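Local coordinates for protein fructose 1-phosphate kinase (Staphylococcus aureus, PDB 2JG5) that probably transfers a phosphate group from ATP to fructose 1-phosphate, giving fructose 1,6-bisphosphate, as a member of the PfkB family of carbohydrate kinases, at residues F80-D84 with P106-Q112; I130-S134 with L158-E163. All coordinates share one frame. Residues are numbered along the deposited sequence.

Contact 1. Residues F80-D84 with P106-Q112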
loop_
_atom_site.group_PDB
_atom_site.type_symbol
_atom_site.label_atom_id
_atom_site.label_comp_id
_atom_site.label_asym_id
_atom_site.label_seq_id
_atom_site.Cartn_x
_atom_site.Cartn_y
_atom_site.Cartn_z
ATOM N N PHE A 80 10.261 -8.242 15.856
ATOM C CA PHE A 80 10.833 -7.265 14.937
ATOM C C PHE A 80 11.339 -6.020 15.647
ATOM O O PHE A 80 10.764 -5.584 16.648
ATOM C CB PHE A 80 9.795 -6.843 13.887
ATOM C CG PHE A 80 9.493 -7.901 12.863
ATOM C CD1 PHE A 80 8.219 -8.453 12.773
ATOM C CD2 PHE A 80 10.474 -8.333 11.976
ATOM C CE1 PHE A 80 7.924 -9.429 11.809
ATOM C CE2 PHE A 80 10.202 -9.310 11.019
ATOM C CZ PHE A 80 8.923 -9.859 10.933
ATOM N N ILE A 81 12.419 -5.460 15.113
ATOM C CA ILE A 81 12.979 -4.206 15.592
ATOM C C ILE A 81 12.213 -3.076 14.929
ATOM O O ILE A 81 12.215 -2.962 13.684
ATOM C CB ILE A 81 14.490 -4.056 15.225
ATOM C CG1 ILE A 81 15.314 -5.255 15.715
ATOM C CG2 ILE A 81 15.042 -2.703 15.701
ATOM C CD1 ILE A 81 15.346 -5.442 17.243
ATOM N N GLU A 82 11.569 -2.240 15.750
ATOM C CA GLU A 82 10.797 -1.101 15.246
ATOM C C GLU A 82 11.743 -0.099 14.608
ATOM O O GLU A 82 12.669 0.412 15.257
ATOM C CB GLU A 82 9.971 -0.439 16.364
ATOM C CG GLU A 82 8.917 0.596 15.880
ATOM C CD GLU A 82 8.415 1.508 16.995
ATOM O OE1 GLU A 82 7.305 1.260 17.518
ATOM O OE2 GLU A 82 9.128 2.471 17.364
ATOM N N VAL A 83 11.528 0.151 13.325
ATOM C CA VAL A 83 12.249 1.207 12.619
ATOM C C VAL A 83 11.310 2.405 12.371
ATOM O O VAL A 83 10.090 2.277 12.488
ATOM C CB VAL A 83 12.943 0.684 11.321
ATOM C CG1 VAL A 83 13.894 -0.459 11.663
ATOM C CG2 VAL A 83 11.929 0.200 10.311
ATOM N N ASP A 84 11.895 3.559 12.047
ATOM C CA ASP A 84 11.188 4.841 12.003
ATOM C C ASP A 84 10.479 5.118 10.664
ATOM O O ASP A 84 9.741 6.095 10.536
ATOM C CB ASP A 84 12.162 5.986 12.317
ATOM C CG ASP A 84 12.914 5.779 13.621
ATOM O OD1 ASP A 84 12.283 5.325 14.602
ATOM O OD2 ASP A 84 14.137 6.076 13.664
ATOM N N PRO A 106 12.570 0.599 4.375
ATOM C CA PRO A 106 12.694 1.790 5.213
ATOM C C PRO A 106 14.181 2.101 5.461
ATOM O O PRO A 106 15.033 1.221 5.274
ATOM C CB PRO A 106 12.041 1.358 6.525
ATOM C CG PRO A 106 12.130 -0.151 6.521
ATOM C CD PRO A 106 11.916 -0.513 5.088
ATOM N N HIS A 107 14.484 3.338 5.854
ATOM C CA HIS A 107 15.802 3.641 6.380
ATOM C C HIS A 107 15.932 3.010 7.748
ATOM O O HIS A 107 15.082 3.201 8.626
ATOM C CB HIS A 107 16.075 5.143 6.476
ATOM C CG HIS A 107 17.408 5.464 7.077
ATOM N ND1 HIS A 107 18.591 5.331 6.379
ATOM C CD2 HIS A 107 17.750 5.888 8.319
ATOM C CE1 HIS A 107 19.603 5.668 7.162
ATOM N NE2 HIS A 107 19.119 6.006 8.345
ATOM N N ILE A 108 17.008 2.253 7.908
ATOM C CA ILE A 108 17.304 1.568 9.155
ATOM C C ILE A 108 18.597 2.145 9.719
ATOM O O ILE A 108 19.653 2.091 9.059
ATOM C CB ILE A 108 17.422 0.026 8.939
ATOM C CG1 ILE A 108 16.123 -0.520 8.329
ATOM C CG2 ILE A 108 17.745 -0.688 10.260
ATOM C CD1 ILE A 108 16.303 -1.703 7.420
ATOM N N THR A 109 18.499 2.703 10.929
ATOM C CA THR A 109 19.639 3.312 11.629
ATOM C C THR A 109 20.609 2.237 12.119
ATOM O O THR A 109 20.277 1.057 12.131
ATOM C CB THR A 109 19.166 4.131 12.854
ATOM O OG1 THR A 109 18.569 3.248 13.812
ATOM C CG2 THR A 109 18.151 5.212 12.447
ATOM N N SER A 110 21.798 2.651 12.543
ATOM C CA SER A 110 22.813 1.721 13.044
ATOM C C SER A 110 22.413 1.173 14.402
ATOM O O SER A 110 22.649 0.006 14.703
ATOM C CB SER A 110 24.164 2.417 13.144
ATOM O OG SER A 110 24.605 2.813 11.866
ATOM N N THR A 111 21.786 2.036 15.197
ATOM C CA THR A 111 21.242 1.705 16.507
ATOM C C THR A 111 20.190 0.592 16.442
ATOM O O THR A 111 20.160 -0.315 17.297
ATOM C CB THR A 111 20.671 2.993 17.151
ATOM O OG1 THR A 111 21.749 3.749 17.713
ATOM C CG2 THR A 111 19.644 2.695 18.229
ATOM N N GLN A 112 19.326 0.671 15.429
ATOM C CA GLN A 112 18.315 -0.345 15.190
ATOM C C GLN A 112 18.924 -1.672 14.753
ATOM O O GLN A 112 18.522 -2.727 15.243
ATOM C CB GLN A 112 17.296 0.159 14.177
ATOM C CG GLN A 112 16.236 1.030 14.830
ATOM C CD GLN A 112 15.697 2.117 13.929
ATOM O OE1 GLN A 112 15.965 2.152 12.723
ATOM N NE2 GLN A 112 14.924 3.028 14.520
HETATM O O HOH W 1 14.543 3.807 11.214
#

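Contact 2. Residues I130-S134 with L158-E163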
loop_
_atom_site.group_PDB
_atom_site.type_symbol
_atom_site.label_atom_id
_atom_site.label_comp_id
_atom_site.label_asym_id
_atom_site.label_seq_id
_atom_site.Cartn_x
_atom_site.Cartn_y
_atom_site.Cartn_z
ATOM N N ILE A 130 18.280 -18.535 11.003
ATOM C CA ILE A 130 18.197 -18.522 9.539
ATOM C C ILE A 130 18.190 -17.069 9.068
ATOM O O ILE A 130 17.305 -16.289 9.425
ATOM C CB ILE A 130 16.922 -19.237 9.016
ATOM C CG1 ILE A 130 16.822 -20.658 9.591
ATOM C CG2 ILE A 130 16.900 -19.268 7.468
ATOM C CD1 ILE A 130 15.408 -21.173 9.762
ATOM N N VAL A 131 19.187 -16.707 8.269
ATOM C CA VAL A 131 19.265 -15.358 7.742
ATOM C C VAL A 131 19.126 -15.462 6.241
ATOM O O VAL A 131 19.911 -16.129 5.576
ATOM C CB VAL A 131 20.581 -14.629 8.157
ATOM C CG1 VAL A 131 20.519 -13.143 7.786
ATOM C CG2 VAL A 131 20.826 -14.781 9.641
ATOM N N ALA A 132 18.091 -14.817 5.718
ATOM C CA ALA A 132 17.765 -14.937 4.319
ATOM C C ALA A 132 17.320 -13.597 3.778
ATOM O O ALA A 132 16.472 -12.911 4.388
ATOM C CB ALA A 132 16.676 -15.999 4.106
ATOM N N GLY A 133 17.899 -13.229 2.634
ATOM C CA GLY A 133 17.478 -12.039 1.917
ATOM C C GLY A 133 18.583 -11.117 1.447
ATOM O O GLY A 133 19.773 -11.273 1.807
ATOM N N SER A 134 18.179 -10.157 0.621
ATOM C CA SER A 134 19.067 -9.101 0.184
ATOM C C SER A 134 19.252 -8.125 1.338
ATOM O O SER A 134 18.345 -7.924 2.153
ATOM C CB SER A 134 18.489 -8.384 -1.039
ATOM O OG SER A 134 18.405 -9.273 -2.154
ATOM N N LEU A 158 23.837 -21.527 12.421
ATOM C CA LEU A 158 23.539 -20.486 11.449
ATOM C C LEU A 158 23.228 -21.050 10.062
ATOM O O LEU A 158 24.019 -21.793 9.486
ATOM C CB LEU A 158 24.664 -19.455 11.362
ATOM C CG LEU A 158 24.395 -18.362 10.322
ATOM C CD1 LEU A 158 23.454 -17.258 10.860
ATOM C CD2 LEU A 158 25.700 -17.785 9.853
ATOM N N VAL A 159 22.061 -20.671 9.543
ATOM C CA VAL A 159 21.613 -21.062 8.205
ATOM C C VAL A 159 21.500 -19.827 7.315
ATOM O O VAL A 159 20.862 -18.837 7.681
ATOM C CB VAL A 159 20.255 -21.767 8.275
ATOM C CG1 VAL A 159 19.766 -22.114 6.894
ATOM C CG2 VAL A 159 20.340 -23.010 9.170
ATOM N N VAL A 160 22.128 -19.881 6.148
ATOM C CA VAL A 160 22.140 -18.739 5.253
ATOM C C VAL A 160 21.604 -19.087 3.870
ATOM O O VAL A 160 22.010 -20.081 3.255
ATOM C CB VAL A 160 23.564 -18.131 5.138
ATOM C CG1 VAL A 160 23.634 -17.091 4.014
ATOM C CG2 VAL A 160 23.986 -17.529 6.462
ATOM N N ASP A 161 20.683 -18.251 3.400
ATOM C CA ASP A 161 20.218 -18.280 2.023
ATOM C C ASP A 161 20.328 -16.858 1.458
ATOM O O ASP A 161 19.455 -16.015 1.668
ATOM C CB ASP A 161 18.793 -18.827 1.959
ATOM C CG ASP A 161 18.256 -18.915 0.549
ATOM O OD1 ASP A 161 19.051 -18.917 -0.416
ATOM O OD2 ASP A 161 17.015 -18.988 0.407
ATOM N N ALA A 162 21.426 -16.597 0.756
ATOM C CA ALA A 162 21.746 -15.249 0.280
ATOM C C ALA A 162 22.462 -15.270 -1.078
ATOM O O ALA A 162 22.752 -16.337 -1.607
ATOM C CB ALA A 162 22.595 -14.507 1.336
ATOM N N GLU A 163 22.733 -14.090 -1.635
ATOM C CA GLU A 163 23.538 -13.954 -2.849
ATOM C C GLU A 163 24.933 -14.507 -2.580
ATOM O O GLU A 163 25.372 -14.557 -1.418
ATOM C CB GLU A 163 23.649 -12.483 -3.265
ATOM C CG GLU A 163 22.325 -11.782 -3.599
ATOM C CD GLU A 163 22.401 -10.257 -3.401
ATOM O OE1 GLU A 163 21.652 -9.718 -2.550
ATOM O OE2 GLU A 163 23.221 -9.597 -4.087
HETATM O O HOH W 2 21.334 -11.958 -0.468
#

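Contact 1. Residues F80-D84 with P106-Q112
The polar part of this contact centres on the carboxamide of Gln-112, in the first turn of a helix. Its NE2 gives a weak hydrogen bond to OD2 of Asp-84 (3.3 Å), while its OE1 turns back to its own segment and accepts from the backbone N of Thr-109 (3.2 Å). Thr-109, the N-cap residue, answers with OG1, which accepts from Gln-112 N (3.1 Å); the two reciprocal bonds make a capping box, so the side chain that closes the helix start also reaches the neighbouring segment. A water adds a second bridge: it accepts from Asp-84 N (2.8 Å) and donates to His-107 O and to Gln-112 OE1 (2.7 Å each), linking the backbones where they do not bond directly.

Apolar contacts lie beside this network. Val-83 points toward 106-112 and packs on two side chains, CG2 lying 3.8 Å from Pro-106 CG and CG1 4.0 Å from Ile-108 CG1; CG1 also lies 3.5 Å from Gln-112 OE1. Ile-81, two residues earlier, likewise faces the helix, its CG2 3.9 Å from Gln-112 CB, whereas Glu-82 between them points away.

Ile-81 belongs to strand 77-82 and packs further along helix 110-120 on Gln-115, Leu-116 and Gln-119. On the sheet side, Ile-81 and Val-83 make backbone hydrogen bonds to the region of strand 58-59, whose Phe-58 touches Ile-81, Val-83 and Ile-108. The contact thus sets the N-terminus of helix 110-120 against the C-terminal part of strand 77-82.

Contact 2. Residues I130-S134 with L158-E163
Main-chain hydrogen bonds join the two strands: Val-131 N donates to Val-159 O (2.8 Å) and Val-131 O accepts from Asp-161 N (3.1 Å). A weak bond from Gly-133 N to Asp-161 O (3.3 Å) carries the pairing just past the strand end. Farther on, Ser-134 OG donates weakly to Glu-163 OE1 (3.3 Å), and a water donates to Gly-133 O (2.8 Å) and Glu-163 OE1 (3.1 Å) while accepting from Glu-163 N (2.8 Å), spanning the gap between the departing chains. The carboxylate of Asp-161 is held from outside, by a salt bridge from OD2 to Lys-38.

Ile-130, Ala-132, Val-159 and Asp-161 point to one face of the sheet, with Ile-130 CG1 3.8 Å from Val-159 CB; there Ile-130 and Asp-161 meet helix 247-260. On the other face, Val-131 CG2 lies 3.8 Å from Leu-158 CD1, under helix 143-154.

The strand axes run 4.7 Å apart, only 16° from parallel. Helix 143-154 connects the strands, making a classic beta-alpha-beta unit within the central parallel sheet of the ribokinase-like fold.

In the fold
Contact 2 lies in the core, its centre about 6 Å from the centre of the chain, whereas contact 1 is partly buried, about 22 Å from that point. Both reach the same parallel sheet: contact 1 at strand 77-82, next to its outermost strand 58-59, and contact 2 at strands 128-132 and 157-161, side by side beyond strands 54-56 and 2-6. Helix 110-120, which starts in contact 1, is followed directly by strand 128-132, yet the contacts do not touch. In contact 2 direct main-chain bonds dominate, water and side chains taking over past the strand ends; contact 1 lacks such pairing and relies on apolar packing, a water and a weak amide-carboxylate bond.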